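Local coordinates for protein probable tRNA pseudouridine synthase D (Methanosarcina mazei, PDB 1Z2Z) that probably converts uridine-13 of transfer RNAs into pseudouridine, as a member of the TruD family of pseudouridine synthases, at residues Ile189-Leu199 with Pro251-Arg259. Residues are numbered along the deposited sequence; the frame is centred on the assembly and turned at random.
Sequences IVEGNFEKAAL and PEDYSGSFR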
loop_
_atom_site.group_PDB
_atom_site.type_symbol
_atom_site.label_atom_id
_atom_site.label_comp_id
_atom_site.label_asym_id
_atom_site.label_seq_id
_atom_site.Cartn_x
_atom_site.Cartn_y
_atom_site.Cartn_z
ATOM N N ILE A 189 -1.797 13.458 -17.634
ATOM C CA ILE A 189 -2.831 14.461 -17.415
ATOM C C ILE A 189 -2.196 15.801 -17.027
ATOM O O ILE A 189 -2.470 16.824 -17.652
ATOM C CB ILE A 189 -3.826 13.999 -16.326
ATOM C CG1 ILE A 189 -4.333 12.599 -16.651
ATOM C CG2 ILE A 189 -5.032 14.913 -16.295
ATOM C CD1 ILE A 189 -5.191 12.008 -15.559
ATOM N N VAL A 190 -1.340 15.785 -16.007
ATOM C CA VAL A 190 -0.642 16.986 -15.540
ATOM C C VAL A 190 0.024 17.736 -16.698
ATOM O O VAL A 190 -0.134 18.953 -16.848
ATOM C CB VAL A 190 0.453 16.622 -14.505
ATOM C CG1 VAL A 190 1.371 17.809 -14.261
ATOM C CG2 VAL A 190 -0.191 16.179 -13.206
ATOM N N GLU A 191 0.777 16.998 -17.508
ATOM C CA GLU A 191 1.479 17.562 -18.654
ATOM C C GLU A 191 0.493 18.104 -19.681
ATOM O O GLU A 191 0.863 18.906 -20.541
ATOM C CB GLU A 191 2.351 16.492 -19.309
ATOM C CG GLU A 191 3.377 15.867 -18.386
ATOM C CD GLU A 191 4.092 14.691 -19.027
ATOM O OE1 GLU A 191 5.054 14.177 -18.417
ATOM O OE2 GLU A 191 3.686 14.278 -20.138
ATOM N N GLY A 192 -0.756 17.652 -19.589
ATOM C CA GLY A 192 -1.785 18.095 -20.510
ATOM C C GLY A 192 -2.209 17.025 -21.496
ATOM O O GLY A 192 -3.277 17.113 -22.093
ATOM N N ASN A 193 -1.381 16.005 -21.675
ATOM C CA ASN A 193 -1.714 14.940 -22.612
ATOM C C ASN A 193 -2.849 14.050 -22.133
ATOM O O ASN A 193 -2.763 13.441 -21.069
ATOM C CB ASN A 193 -0.491 14.073 -22.870
ATOM C CG ASN A 193 0.615 14.833 -23.537
ATOM O OD1 ASN A 193 0.490 15.248 -24.691
ATOM N ND2 ASN A 193 1.713 15.031 -22.815
ATOM N N PHE A 194 -3.919 13.979 -22.915
ATOM C CA PHE A 194 -5.030 13.115 -22.553
ATOM C C PHE A 194 -5.113 11.948 -23.522
ATOM O O PHE A 194 -5.816 10.969 -23.273
ATOM C CB PHE A 194 -6.344 13.893 -22.528
ATOM C CG PHE A 194 -6.578 14.623 -21.238
ATOM C CD1 PHE A 194 -5.881 15.789 -20.947
ATOM C CD2 PHE A 194 -7.483 14.130 -20.305
ATOM C CE1 PHE A 194 -6.077 16.452 -19.741
ATOM C CE2 PHE A 194 -7.686 14.784 -19.095
ATOM C CZ PHE A 194 -6.984 15.949 -18.815
ATOM N N GLU A 195 -4.373 12.065 -24.621
ATOM C CA GLU A 195 -4.306 11.032 -25.649
ATOM C C GLU A 195 -3.519 9.848 -25.093
ATOM O O GLU A 195 -3.784 8.692 -25.430
ATOM C CB GLU A 195 -3.583 11.570 -26.885
ATOM C CG GLU A 195 -3.416 10.547 -27.999
ATOM C CD GLU A 195 -4.508 10.646 -29.040
ATOM O OE1 GLU A 195 -4.756 9.644 -29.752
ATOM O OE2 GLU A 195 -5.109 11.736 -29.152
ATOM N N LYS A 196 -2.541 10.153 -24.245
ATOM C CA LYS A 196 -1.701 9.134 -23.635
ATOM C C LYS A 196 -2.267 8.653 -22.302
ATOM O O LYS A 196 -2.262 7.456 -22.020
ATOM C CB LYS A 196 -0.276 9.670 -23.440
ATOM C CG LYS A 196 0.407 10.105 -24.742
ATOM C CD LYS A 196 0.478 8.951 -25.746
ATOM C CE LYS A 196 1.015 9.394 -27.100
ATOM N NZ LYS A 196 1.052 8.267 -28.078
ATOM N N ALA A 197 -2.757 9.581 -21.486
ATOM C CA ALA A 197 -3.324 9.231 -20.186
ATOM C C ALA A 197 -4.500 8.272 -20.340
ATOM O O ALA A 197 -4.709 7.390 -19.504
ATOM C CB ALA A 197 -3.772 10.488 -19.448
ATOM N N ALA A 198 -5.272 8.449 -21.409
ATOM C CA ALA A 198 -6.418 7.591 -21.656
ATOM C C ALA A 198 -5.970 6.260 -22.237
ATOM O O ALA A 198 -6.482 5.208 -21.859
ATOM C CB ALA A 198 -7.387 8.273 -22.602
ATOM N N LEU A 199 -5.013 6.305 -23.155
ATOM C CA LEU A 199 -4.510 5.087 -23.775
ATOM C C LEU A 199 -3.743 4.209 -22.793
ATOM O O LEU A 199 -3.848 2.986 -22.838
ATOM C CB LEU A 199 -3.615 5.432 -24.967
ATOM C CG LEU A 199 -4.218 5.261 -26.368
ATOM C CD1 LEU A 199 -5.553 5.994 -26.482
ATOM C CD2 LEU A 199 -3.221 5.785 -27.391
ATOM N N PRO A 251 -15.379 10.631 -30.798
ATOM C CA PRO A 251 -13.992 10.437 -31.233
ATOM C C PRO A 251 -13.012 11.535 -30.806
ATOM O O PRO A 251 -13.321 12.727 -30.869
ATOM C CB PRO A 251 -14.121 10.339 -32.748
ATOM C CG PRO A 251 -15.269 11.244 -33.025
ATOM C CD PRO A 251 -16.255 10.832 -31.964
ATOM N N GLU A 252 -11.822 11.111 -30.383
ATOM C CA GLU A 252 -10.769 12.018 -29.936
ATOM C C GLU A 252 -11.170 12.772 -28.675
ATOM O O GLU A 252 -10.565 13.787 -28.341
ATOM C CB GLU A 252 -10.422 13.023 -31.039
ATOM C CG GLU A 252 -9.898 12.396 -32.323
ATOM C CD GLU A 252 -8.597 11.636 -32.127
ATOM O OE1 GLU A 252 -8.609 10.587 -31.446
ATOM O OE2 GLU A 252 -7.558 12.092 -32.653
ATOM N N ASP A 253 -12.185 12.273 -27.974
ATOM C CA ASP A 253 -12.650 12.928 -26.755
ATOM C C ASP A 253 -12.027 12.282 -25.520
ATOM O O ASP A 253 -12.707 12.002 -24.526
ATOM C CB ASP A 253 -14.179 12.872 -26.673
ATOM C CG ASP A 253 -14.758 13.950 -25.764
ATOM O OD1 ASP A 253 -14.398 15.136 -25.937
ATOM O OD2 ASP A 253 -15.582 13.615 -24.885
ATOM N N TYR A 254 -10.721 12.049 -25.600
ATOM C CA TYR A 254 -9.972 11.452 -24.505
ATOM C C TYR A 254 -10.115 12.309 -23.250
ATOM O O TYR A 254 -10.054 11.802 -22.130
ATOM C CB TYR A 254 -8.498 11.325 -24.897
ATOM C CG TYR A 254 -8.289 10.547 -26.174
ATOM C CD1 TYR A 254 -8.525 9.175 -26.227
ATOM C CD2 TYR A 254 -7.898 11.191 -27.345
ATOM C CE1 TYR A 254 -8.382 8.464 -27.423
ATOM C CE2 TYR A 254 -7.753 10.492 -28.542
ATOM C CZ TYR A 254 -7.995 9.134 -28.577
ATOM O OH TYR A 254 -7.853 8.456 -29.765
ATOM N N SER A 255 -10.316 13.610 -23.434
ATOM C CA SER A 255 -10.460 14.506 -22.293
ATOM C C SER A 255 -11.610 14.080 -21.388
ATOM O O SER A 255 -11.437 13.965 -20.176
ATOM C CB SER A 255 -10.660 15.961 -22.761
ATOM O OG SER A 255 -11.688 16.087 -23.735
ATOM N N GLY A 256 -12.773 13.831 -21.985
ATOM C CA GLY A 256 -13.935 13.428 -21.215
ATOM C C GLY A 256 -14.107 11.928 -21.089
ATOM O O GLY A 256 -15.116 11.453 -20.564
ATOM N N SER A 257 -13.128 11.170 -21.568
ATOM C CA SER A 257 -13.216 9.717 -21.479
ATOM C C SER A 257 -13.102 9.267 -20.020
ATOM O O SER A 257 -13.337 8.108 -19.711
ATOM C CB SER A 257 -12.120 9.058 -22.320
ATOM O OG SER A 257 -10.847 9.262 -21.742
ATOM N N PHE A 258 -12.762 10.192 -19.125
ATOM C CA PHE A 258 -12.621 9.876 -17.709
ATOM C C PHE A 258 -13.900 10.098 -16.930
ATOM O O PHE A 258 -14.020 9.666 -15.781
ATOM C CB PHE A 258 -11.531 10.735 -17.085
ATOM C CG PHE A 258 -10.160 10.405 -17.566
ATOM C CD1 PHE A 258 -9.523 9.243 -17.146
ATOM C CD2 PHE A 258 -9.495 11.259 -18.435
ATOM C CE1 PHE A 258 -8.244 8.937 -17.585
ATOM C CE2 PHE A 258 -8.217 10.961 -18.880
ATOM C CZ PHE A 258 -7.588 9.800 -18.454
ATOM N N ARG A 259 -14.850 10.787 -17.554
ATOM C CA ARG A 259 -16.129 11.101 -16.918
ATOM C C ARG A 259 -17.092 9.916 -16.932
ATOM O O ARG A 259 -18.291 10.071 -16.697
ATOM C CB ARG A 259 -16.771 12.310 -17.617
ATOM C CG ARG A 259 -17.100 13.472 -16.678
ATOM C CD ARG A 259 -17.506 14.732 -17.440
ATOM N NE ARG A 259 -17.701 15.889 -16.565
ATOM C CZ ARG A 259 -16.766 16.406 -15.765
ATOM N NH1 ARG A 259 -15.555 15.869 -15.716
ATOM N NH2 ARG A 259 -17.036 17.472 -15.019
#
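Phe-194 and Tyr-254 have the nearest CA atoms of the two segments, 5.6 Å apart, where the N-terminal part of helix 194-202 meets the loop leading from helix 238-249 to helix 263-287. A Schellman motif ends helix 182-191 just before: Gly-192 has positive phi, and two bonds run back into the last turn, one of them Gly-192 N to Ile-189 O at 2.7 Å. The chain turns through Gly-192 and Asn-193 toward the next helix, so that two consecutive helices of the TRUD region are joined by a short turn and packed against the loop without hydrogen bonds between the two segments. Phe-194 CG lies anti to its carbonyl carbon (chi1 -83°), which brings CD2 over to Phe-258 CE2, 3.6 Å away; the two rings meet rim to rim with planes 70° apart, neither lying over the other's face. Ala-197 CB touches Phe-258 CZ at 4.0 Å, and Met-243 of helix 238-249 also packs on this phenylalanine. The Tyr-254 ring crosses Glu-195 and Leu-199 at a slant, its CD1 meeting Ala-198 CB at 3.9 Å and its CE1 touching Leu-199 CD1, while the carboxylate of Glu-195 approaches CE2 with its plane 64° from the ring. Tyr-254 OH bonds to Glu-252 OE1 at 2.8 Å, nearly along the C-O axis. With an alanine in place of Tyr-254, the Glu-252 carboxylate is likely to lose this hydroxyl partner and a gap to open beside Ala-198 and Leu-199. Ser-257 OG, which contacts Ala-198 CB, bonds back to Tyr-254 O at 2.7 Å.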